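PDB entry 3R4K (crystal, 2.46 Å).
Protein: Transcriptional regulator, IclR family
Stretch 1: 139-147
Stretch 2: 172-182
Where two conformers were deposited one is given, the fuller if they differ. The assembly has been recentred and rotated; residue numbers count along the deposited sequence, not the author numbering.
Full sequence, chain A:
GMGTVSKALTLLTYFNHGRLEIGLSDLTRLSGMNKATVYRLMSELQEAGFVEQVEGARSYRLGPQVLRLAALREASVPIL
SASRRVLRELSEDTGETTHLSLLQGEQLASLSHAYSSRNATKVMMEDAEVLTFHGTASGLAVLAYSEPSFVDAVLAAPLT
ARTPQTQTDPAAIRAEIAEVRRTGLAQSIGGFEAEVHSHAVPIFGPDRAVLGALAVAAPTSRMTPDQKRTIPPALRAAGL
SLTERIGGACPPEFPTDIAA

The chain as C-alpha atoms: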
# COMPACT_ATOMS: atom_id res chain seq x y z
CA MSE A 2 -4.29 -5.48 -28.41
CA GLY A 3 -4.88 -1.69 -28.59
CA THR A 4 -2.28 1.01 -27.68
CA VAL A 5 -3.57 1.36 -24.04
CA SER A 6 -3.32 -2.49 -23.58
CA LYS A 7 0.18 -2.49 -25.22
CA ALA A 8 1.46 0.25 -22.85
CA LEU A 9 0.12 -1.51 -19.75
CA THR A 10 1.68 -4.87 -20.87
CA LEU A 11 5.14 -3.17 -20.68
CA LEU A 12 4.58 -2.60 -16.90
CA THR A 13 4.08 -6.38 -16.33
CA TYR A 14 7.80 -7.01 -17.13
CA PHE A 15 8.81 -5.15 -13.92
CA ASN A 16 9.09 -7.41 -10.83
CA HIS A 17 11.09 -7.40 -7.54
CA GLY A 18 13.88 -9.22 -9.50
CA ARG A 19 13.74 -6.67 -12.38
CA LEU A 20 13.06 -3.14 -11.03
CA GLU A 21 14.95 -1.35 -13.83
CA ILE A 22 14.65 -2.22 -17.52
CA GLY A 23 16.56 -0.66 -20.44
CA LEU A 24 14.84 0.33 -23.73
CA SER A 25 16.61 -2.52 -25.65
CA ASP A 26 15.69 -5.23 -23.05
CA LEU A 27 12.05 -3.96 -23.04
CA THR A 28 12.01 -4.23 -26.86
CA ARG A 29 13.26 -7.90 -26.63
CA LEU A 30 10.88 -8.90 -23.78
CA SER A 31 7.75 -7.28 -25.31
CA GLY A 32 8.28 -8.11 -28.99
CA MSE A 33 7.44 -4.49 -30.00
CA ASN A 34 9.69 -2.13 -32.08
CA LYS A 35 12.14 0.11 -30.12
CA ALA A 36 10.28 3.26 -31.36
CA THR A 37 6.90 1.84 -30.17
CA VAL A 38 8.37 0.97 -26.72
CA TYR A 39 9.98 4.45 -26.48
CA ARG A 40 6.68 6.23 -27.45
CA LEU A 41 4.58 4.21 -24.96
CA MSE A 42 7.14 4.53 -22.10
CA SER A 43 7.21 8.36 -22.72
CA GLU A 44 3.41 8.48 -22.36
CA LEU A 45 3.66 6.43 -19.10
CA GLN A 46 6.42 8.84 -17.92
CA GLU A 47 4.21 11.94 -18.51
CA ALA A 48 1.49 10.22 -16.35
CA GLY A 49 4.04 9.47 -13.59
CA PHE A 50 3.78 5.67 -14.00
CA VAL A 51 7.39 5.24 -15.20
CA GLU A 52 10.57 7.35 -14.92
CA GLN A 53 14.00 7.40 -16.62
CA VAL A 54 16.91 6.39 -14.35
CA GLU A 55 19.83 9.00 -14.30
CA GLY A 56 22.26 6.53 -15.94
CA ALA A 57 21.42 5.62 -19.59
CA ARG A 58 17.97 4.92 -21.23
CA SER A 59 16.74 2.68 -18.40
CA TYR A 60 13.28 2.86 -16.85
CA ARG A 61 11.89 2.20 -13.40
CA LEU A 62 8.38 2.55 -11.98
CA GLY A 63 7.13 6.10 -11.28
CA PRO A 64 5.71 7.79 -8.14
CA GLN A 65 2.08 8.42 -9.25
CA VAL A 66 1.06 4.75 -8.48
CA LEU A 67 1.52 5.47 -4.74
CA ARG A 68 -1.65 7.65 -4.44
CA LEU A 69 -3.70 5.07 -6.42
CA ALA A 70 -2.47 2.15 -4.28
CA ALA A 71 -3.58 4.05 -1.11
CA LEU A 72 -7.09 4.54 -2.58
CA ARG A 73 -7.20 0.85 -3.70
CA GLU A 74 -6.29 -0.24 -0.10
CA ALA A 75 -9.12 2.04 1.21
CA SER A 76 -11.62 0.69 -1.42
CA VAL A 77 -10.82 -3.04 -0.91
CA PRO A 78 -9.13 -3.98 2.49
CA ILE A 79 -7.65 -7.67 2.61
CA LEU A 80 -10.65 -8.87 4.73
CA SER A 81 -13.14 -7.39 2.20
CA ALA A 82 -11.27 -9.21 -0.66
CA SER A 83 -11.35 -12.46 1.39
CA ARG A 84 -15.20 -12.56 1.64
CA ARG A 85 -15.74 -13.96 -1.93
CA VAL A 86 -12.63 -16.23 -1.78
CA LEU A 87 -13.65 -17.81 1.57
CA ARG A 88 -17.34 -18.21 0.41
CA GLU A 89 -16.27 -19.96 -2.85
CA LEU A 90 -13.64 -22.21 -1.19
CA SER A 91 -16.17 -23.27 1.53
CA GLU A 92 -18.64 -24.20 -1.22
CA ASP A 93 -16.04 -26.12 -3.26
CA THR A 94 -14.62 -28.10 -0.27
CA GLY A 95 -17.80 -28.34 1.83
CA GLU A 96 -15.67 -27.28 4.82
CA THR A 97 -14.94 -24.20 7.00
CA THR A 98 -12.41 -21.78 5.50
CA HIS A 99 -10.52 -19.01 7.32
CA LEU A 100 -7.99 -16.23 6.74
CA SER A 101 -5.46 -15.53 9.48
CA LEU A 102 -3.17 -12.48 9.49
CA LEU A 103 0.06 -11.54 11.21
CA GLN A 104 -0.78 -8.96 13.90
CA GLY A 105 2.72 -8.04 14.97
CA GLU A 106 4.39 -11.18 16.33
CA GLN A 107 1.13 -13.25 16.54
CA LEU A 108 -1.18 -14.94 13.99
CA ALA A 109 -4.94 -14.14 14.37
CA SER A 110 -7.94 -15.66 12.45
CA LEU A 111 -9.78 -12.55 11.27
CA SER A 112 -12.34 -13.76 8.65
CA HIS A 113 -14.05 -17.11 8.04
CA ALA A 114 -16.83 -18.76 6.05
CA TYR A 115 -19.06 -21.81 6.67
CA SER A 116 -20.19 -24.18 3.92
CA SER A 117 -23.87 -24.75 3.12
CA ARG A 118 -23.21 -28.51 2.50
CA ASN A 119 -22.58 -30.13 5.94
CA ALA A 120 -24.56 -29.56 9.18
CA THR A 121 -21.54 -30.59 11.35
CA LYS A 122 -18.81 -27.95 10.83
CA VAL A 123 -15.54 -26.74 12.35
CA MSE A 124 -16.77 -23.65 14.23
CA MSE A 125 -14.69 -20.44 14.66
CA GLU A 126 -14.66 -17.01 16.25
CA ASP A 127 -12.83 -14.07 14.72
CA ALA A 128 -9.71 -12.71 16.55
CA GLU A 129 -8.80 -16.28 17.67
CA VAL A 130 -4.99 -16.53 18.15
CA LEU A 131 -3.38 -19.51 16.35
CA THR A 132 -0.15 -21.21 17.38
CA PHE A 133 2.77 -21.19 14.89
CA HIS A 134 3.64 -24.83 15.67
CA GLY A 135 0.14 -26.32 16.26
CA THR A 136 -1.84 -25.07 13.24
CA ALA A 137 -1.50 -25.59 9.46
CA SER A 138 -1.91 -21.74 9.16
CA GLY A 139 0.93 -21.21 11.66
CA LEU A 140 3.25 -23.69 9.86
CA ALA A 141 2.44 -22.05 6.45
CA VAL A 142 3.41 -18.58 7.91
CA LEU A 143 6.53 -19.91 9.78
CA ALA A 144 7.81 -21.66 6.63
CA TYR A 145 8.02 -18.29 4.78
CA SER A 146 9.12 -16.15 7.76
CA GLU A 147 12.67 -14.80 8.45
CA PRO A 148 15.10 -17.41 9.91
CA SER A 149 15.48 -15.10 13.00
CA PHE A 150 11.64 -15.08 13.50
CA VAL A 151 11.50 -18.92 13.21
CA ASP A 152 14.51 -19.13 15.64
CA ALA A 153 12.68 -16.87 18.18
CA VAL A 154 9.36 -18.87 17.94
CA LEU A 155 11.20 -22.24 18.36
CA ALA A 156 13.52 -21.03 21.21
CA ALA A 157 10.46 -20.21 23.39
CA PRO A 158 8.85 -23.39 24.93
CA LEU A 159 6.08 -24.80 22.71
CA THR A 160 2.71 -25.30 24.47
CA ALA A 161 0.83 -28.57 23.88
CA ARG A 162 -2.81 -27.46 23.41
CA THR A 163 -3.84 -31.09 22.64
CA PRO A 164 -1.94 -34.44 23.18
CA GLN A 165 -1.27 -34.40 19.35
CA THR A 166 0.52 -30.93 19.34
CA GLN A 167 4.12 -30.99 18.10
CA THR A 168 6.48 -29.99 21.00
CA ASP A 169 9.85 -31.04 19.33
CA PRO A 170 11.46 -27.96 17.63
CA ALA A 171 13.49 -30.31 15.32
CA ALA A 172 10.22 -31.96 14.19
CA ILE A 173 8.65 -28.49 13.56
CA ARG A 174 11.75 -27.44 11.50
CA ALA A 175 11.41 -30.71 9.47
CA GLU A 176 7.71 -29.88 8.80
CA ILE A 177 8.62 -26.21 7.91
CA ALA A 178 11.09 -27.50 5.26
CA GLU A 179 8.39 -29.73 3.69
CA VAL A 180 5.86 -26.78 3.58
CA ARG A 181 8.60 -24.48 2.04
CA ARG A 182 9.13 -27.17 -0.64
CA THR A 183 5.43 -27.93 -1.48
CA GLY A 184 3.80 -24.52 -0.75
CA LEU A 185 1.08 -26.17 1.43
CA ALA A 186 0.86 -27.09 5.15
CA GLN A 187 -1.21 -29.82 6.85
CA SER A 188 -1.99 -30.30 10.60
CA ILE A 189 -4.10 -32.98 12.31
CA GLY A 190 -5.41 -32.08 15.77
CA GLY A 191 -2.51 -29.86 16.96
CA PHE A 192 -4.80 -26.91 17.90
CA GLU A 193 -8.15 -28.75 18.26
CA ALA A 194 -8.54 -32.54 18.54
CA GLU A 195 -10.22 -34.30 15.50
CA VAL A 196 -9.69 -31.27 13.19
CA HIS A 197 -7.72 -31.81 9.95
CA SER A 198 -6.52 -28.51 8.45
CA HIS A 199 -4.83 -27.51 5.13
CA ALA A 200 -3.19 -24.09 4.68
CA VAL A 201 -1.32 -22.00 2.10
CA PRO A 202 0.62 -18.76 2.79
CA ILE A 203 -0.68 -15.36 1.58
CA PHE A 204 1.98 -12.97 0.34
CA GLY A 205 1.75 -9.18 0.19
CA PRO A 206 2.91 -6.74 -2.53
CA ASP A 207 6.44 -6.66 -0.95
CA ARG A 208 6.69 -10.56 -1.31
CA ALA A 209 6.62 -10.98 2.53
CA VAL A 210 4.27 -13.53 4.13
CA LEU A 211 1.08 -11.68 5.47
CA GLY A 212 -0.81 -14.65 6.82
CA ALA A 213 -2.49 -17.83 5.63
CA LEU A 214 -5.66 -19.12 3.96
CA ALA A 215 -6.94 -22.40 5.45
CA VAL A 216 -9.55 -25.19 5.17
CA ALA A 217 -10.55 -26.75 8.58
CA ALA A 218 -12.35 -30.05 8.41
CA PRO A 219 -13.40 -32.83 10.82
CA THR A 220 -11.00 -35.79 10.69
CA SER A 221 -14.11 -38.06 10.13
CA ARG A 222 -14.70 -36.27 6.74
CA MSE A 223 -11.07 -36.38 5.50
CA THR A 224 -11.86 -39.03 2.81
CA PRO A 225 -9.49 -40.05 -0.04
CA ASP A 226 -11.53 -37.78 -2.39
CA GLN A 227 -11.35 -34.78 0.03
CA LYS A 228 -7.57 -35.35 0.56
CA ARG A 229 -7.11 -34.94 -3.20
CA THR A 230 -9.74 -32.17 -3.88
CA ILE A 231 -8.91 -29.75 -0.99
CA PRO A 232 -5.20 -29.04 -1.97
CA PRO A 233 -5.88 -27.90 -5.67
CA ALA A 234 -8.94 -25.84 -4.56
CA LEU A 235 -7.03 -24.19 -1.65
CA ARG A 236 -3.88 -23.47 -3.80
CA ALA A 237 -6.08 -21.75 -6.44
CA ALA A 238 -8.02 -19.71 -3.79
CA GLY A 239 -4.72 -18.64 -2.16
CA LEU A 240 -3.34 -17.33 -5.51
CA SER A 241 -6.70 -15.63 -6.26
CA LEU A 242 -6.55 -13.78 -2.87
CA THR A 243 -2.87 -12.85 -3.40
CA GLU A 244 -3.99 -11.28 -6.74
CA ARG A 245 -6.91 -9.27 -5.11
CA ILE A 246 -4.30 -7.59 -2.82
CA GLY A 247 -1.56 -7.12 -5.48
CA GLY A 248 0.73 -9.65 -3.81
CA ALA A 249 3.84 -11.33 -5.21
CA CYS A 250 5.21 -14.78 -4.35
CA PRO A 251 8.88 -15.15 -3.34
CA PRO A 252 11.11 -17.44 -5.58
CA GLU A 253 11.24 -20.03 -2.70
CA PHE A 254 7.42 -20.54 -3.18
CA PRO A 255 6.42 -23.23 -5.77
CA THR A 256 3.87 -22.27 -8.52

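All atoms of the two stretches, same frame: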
# COMPACT_ATOMS: atom_id res chain seq x y z
N GLY A 139 -0.30 -21.58 10.98
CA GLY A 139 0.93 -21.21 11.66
C GLY A 139 2.18 -21.76 10.99
O GLY A 139 3.17 -21.03 10.84
N LEU A 140 2.13 -23.03 10.55
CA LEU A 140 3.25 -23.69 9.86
C LEU A 140 3.47 -23.06 8.48
O LEU A 140 4.63 -22.87 8.10
CB LEU A 140 3.04 -25.21 9.74
CG LEU A 140 3.07 -26.00 11.05
CD1 LEU A 140 2.37 -27.34 10.91
CD2 LEU A 140 4.49 -26.17 11.58
N ALA A 141 2.38 -22.71 7.76
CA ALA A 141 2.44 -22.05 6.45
C ALA A 141 3.14 -20.68 6.56
O ALA A 141 3.96 -20.36 5.71
CB ALA A 141 1.02 -21.88 5.88
N VAL A 142 2.85 -19.91 7.64
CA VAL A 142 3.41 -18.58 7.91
C VAL A 142 4.87 -18.71 8.36
O VAL A 142 5.71 -17.96 7.90
CB VAL A 142 2.55 -17.78 8.94
CG1 VAL A 142 3.23 -16.47 9.36
CG2 VAL A 142 1.16 -17.49 8.39
N LEU A 143 5.18 -19.66 9.26
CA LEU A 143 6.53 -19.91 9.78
C LEU A 143 7.49 -20.32 8.66
O LEU A 143 8.62 -19.86 8.62
CB LEU A 143 6.48 -21.01 10.84
CG LEU A 143 7.38 -20.83 12.06
CD1 LEU A 143 7.17 -19.46 12.71
CD2 LEU A 143 7.13 -21.92 13.08
N ALA A 144 7.01 -21.15 7.73
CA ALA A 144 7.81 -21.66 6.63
C ALA A 144 8.32 -20.55 5.68
O ALA A 144 9.34 -20.75 5.01
CB ALA A 144 7.01 -22.68 5.84
N TYR A 145 7.64 -19.40 5.65
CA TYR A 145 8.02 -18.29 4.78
C TYR A 145 8.37 -17.02 5.56
O TYR A 145 8.43 -15.93 4.99
CB TYR A 145 6.92 -18.05 3.75
CG TYR A 145 6.83 -19.19 2.77
CD1 TYR A 145 7.74 -19.30 1.73
CD2 TYR A 145 5.90 -20.21 2.94
CE1 TYR A 145 7.69 -20.36 0.83
CE2 TYR A 145 5.84 -21.28 2.04
CZ TYR A 145 6.73 -21.35 0.99
OH TYR A 145 6.66 -22.37 0.08
N SER A 146 8.68 -17.20 6.86
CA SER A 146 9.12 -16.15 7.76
C SER A 146 10.66 -16.10 7.79
O SER A 146 11.33 -17.03 7.32
CB SER A 146 8.55 -16.38 9.15
OG SER A 146 7.22 -15.89 9.23
N GLU A 147 11.22 -14.99 8.33
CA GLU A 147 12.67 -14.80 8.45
C GLU A 147 13.28 -15.85 9.38
O GLU A 147 12.68 -16.17 10.41
CB GLU A 147 13.00 -13.39 8.95
CG GLU A 147 13.08 -12.32 7.86
CD GLU A 147 13.97 -12.61 6.67
OE1 GLU A 147 15.21 -12.63 6.83
OE2 GLU A 147 13.41 -12.82 5.57
N ALA A 172 11.34 -31.41 14.94
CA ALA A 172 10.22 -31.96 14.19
C ALA A 172 9.44 -30.85 13.48
O ALA A 172 8.99 -31.05 12.35
CB ALA A 172 9.30 -32.74 15.11
N ILE A 173 9.34 -29.66 14.13
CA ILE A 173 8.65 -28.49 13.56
C ILE A 173 9.49 -27.95 12.38
O ILE A 173 8.92 -27.65 11.33
CB ILE A 173 8.34 -27.41 14.64
CG1 ILE A 173 7.31 -27.95 15.65
CG2 ILE A 173 7.83 -26.10 14.01
CD1 ILE A 173 7.51 -27.56 16.88
N ARG A 174 10.82 -27.89 12.55
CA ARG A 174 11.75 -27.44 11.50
C ARG A 174 11.71 -28.38 10.28
O ARG A 174 11.82 -27.91 9.14
CB ARG A 174 13.18 -27.35 12.05
CG ARG A 174 13.39 -26.15 12.95
CD ARG A 174 14.86 -25.95 13.26
NE ARG A 174 15.08 -24.88 14.24
CZ ARG A 174 15.19 -23.59 13.95
NH1 ARG A 174 15.06 -23.17 12.69
NH2 ARG A 174 15.41 -22.70 14.91
N ALA A 175 11.52 -29.69 10.52
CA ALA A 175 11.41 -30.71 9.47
C ALA A 175 10.11 -30.50 8.67
O ALA A 175 10.13 -30.58 7.44
CB ALA A 175 11.44 -32.10 10.09
N GLU A 176 9.01 -30.17 9.39
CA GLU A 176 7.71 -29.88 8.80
C GLU A 176 7.76 -28.58 7.99
O GLU A 176 7.30 -28.58 6.84
CB GLU A 176 6.62 -29.83 9.91
CG GLU A 176 5.21 -30.17 9.42
CD GLU A 176 4.95 -31.55 8.85
OE1 GLU A 176 5.66 -32.52 9.22
OE2 GLU A 176 4.00 -31.67 8.04
N ILE A 177 8.39 -27.51 8.55
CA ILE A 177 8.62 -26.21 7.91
C ILE A 177 9.28 -26.40 6.54
O ILE A 177 8.82 -25.81 5.55
CB ILE A 177 9.47 -25.29 8.83
CG1 ILE A 177 8.61 -24.66 9.94
CG2 ILE A 177 10.25 -24.21 8.07
CD1 ILE A 177 9.39 -23.82 10.88
N ALA A 178 10.33 -27.24 6.48
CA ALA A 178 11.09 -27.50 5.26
C ALA A 178 10.22 -28.15 4.19
O ALA A 178 10.34 -27.81 3.01
CB ALA A 178 12.30 -28.37 5.57
N GLU A 179 9.30 -29.05 4.60
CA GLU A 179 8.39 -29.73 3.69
C GLU A 179 7.32 -28.76 3.13
O GLU A 179 6.97 -28.86 1.95
CB GLU A 179 7.74 -30.95 4.40
CG GLU A 179 7.12 -31.99 3.46
CD GLU A 179 7.94 -32.59 2.31
OE1 GLU A 179 9.17 -32.39 2.23
OE2 GLU A 179 7.30 -33.28 1.48
N VAL A 180 6.85 -27.79 3.97
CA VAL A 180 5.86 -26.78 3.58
C VAL A 180 6.52 -25.78 2.60
O VAL A 180 5.89 -25.43 1.60
CB VAL A 180 5.08 -26.10 4.76
CG1 VAL A 180 5.83 -26.00 6.07
CG2 VAL A 180 4.41 -24.79 4.37
N ARG A 181 7.79 -25.36 2.88
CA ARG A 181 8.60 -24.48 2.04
C ARG A 181 8.72 -25.06 0.63
O ARG A 181 8.64 -24.34 -0.37
CB ARG A 181 10.02 -24.31 2.63
CG ARG A 181 10.12 -23.37 3.82
CD ARG A 181 11.56 -23.06 4.22
NE ARG A 181 11.65 -22.31 5.48
CZ ARG A 181 12.32 -21.18 5.65
NH1 ARG A 181 12.99 -20.63 4.64
NH2 ARG A 181 12.33 -20.57 6.83
N ARG A 182 8.93 -26.38 0.57
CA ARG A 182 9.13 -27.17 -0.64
C ARG A 182 7.84 -27.37 -1.47
O ARG A 182 7.92 -27.34 -2.70
CB ARG A 182 9.68 -28.54 -0.21
CG ARG A 182 10.48 -29.27 -1.29
CD ARG A 182 10.80 -30.70 -0.90
NE ARG A 182 9.61 -31.52 -0.67
CZ ARG A 182 8.95 -32.18 -1.62
NH1 ARG A 182 9.34 -32.11 -2.89
NH2 ARG A 182 7.88 -32.91 -1.31

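The most unusual feature is a short polar approach that is not a hydrogen bond. Arg 181 NE lies 2.8 Å from Ala 144 O, but the angle is poor. The carbonyl oxygen sits over one face of the guanidinium, whereas the N-H bonds lie in its plane. The one hydrogen bond across the contact is weak: Tyr 145 OH donates to Arg 181 O at 2.8 Å. The CA-to-CB bond of Tyr 145 points away from the second stretch, yet its ring reaches back, so the hydroxyl meets the backbone there.

The rest of the contact is largely apolar. The two helix axes cross at 75° and come within 9.0 Å. The backbones are nearest where Ala 144 meets Ile 177, with CA atoms 4.8 Å apart. The small Ala 144 side chain fits this close approach. Its CB lies 3.6 Å from Ile 177 O and 3.5 Å from Val 180 CG1. The CA-to-CB bond of Val 180 points toward the first stretch, and Val 180 CG2 is 4.0 Å from Ala 141 CA.

Leu 143 CD2 packs 3.7 Å from Ile 177 CD1. Toward the start of both stretches, Leu 140 CD2 lies 4.1 Å from Ile 173 CG2. Within the first stretch, Ser 146 OG donates to Val 142 O at 2.9 Å, linking the last residue of the turn back to the backbone of Val 142.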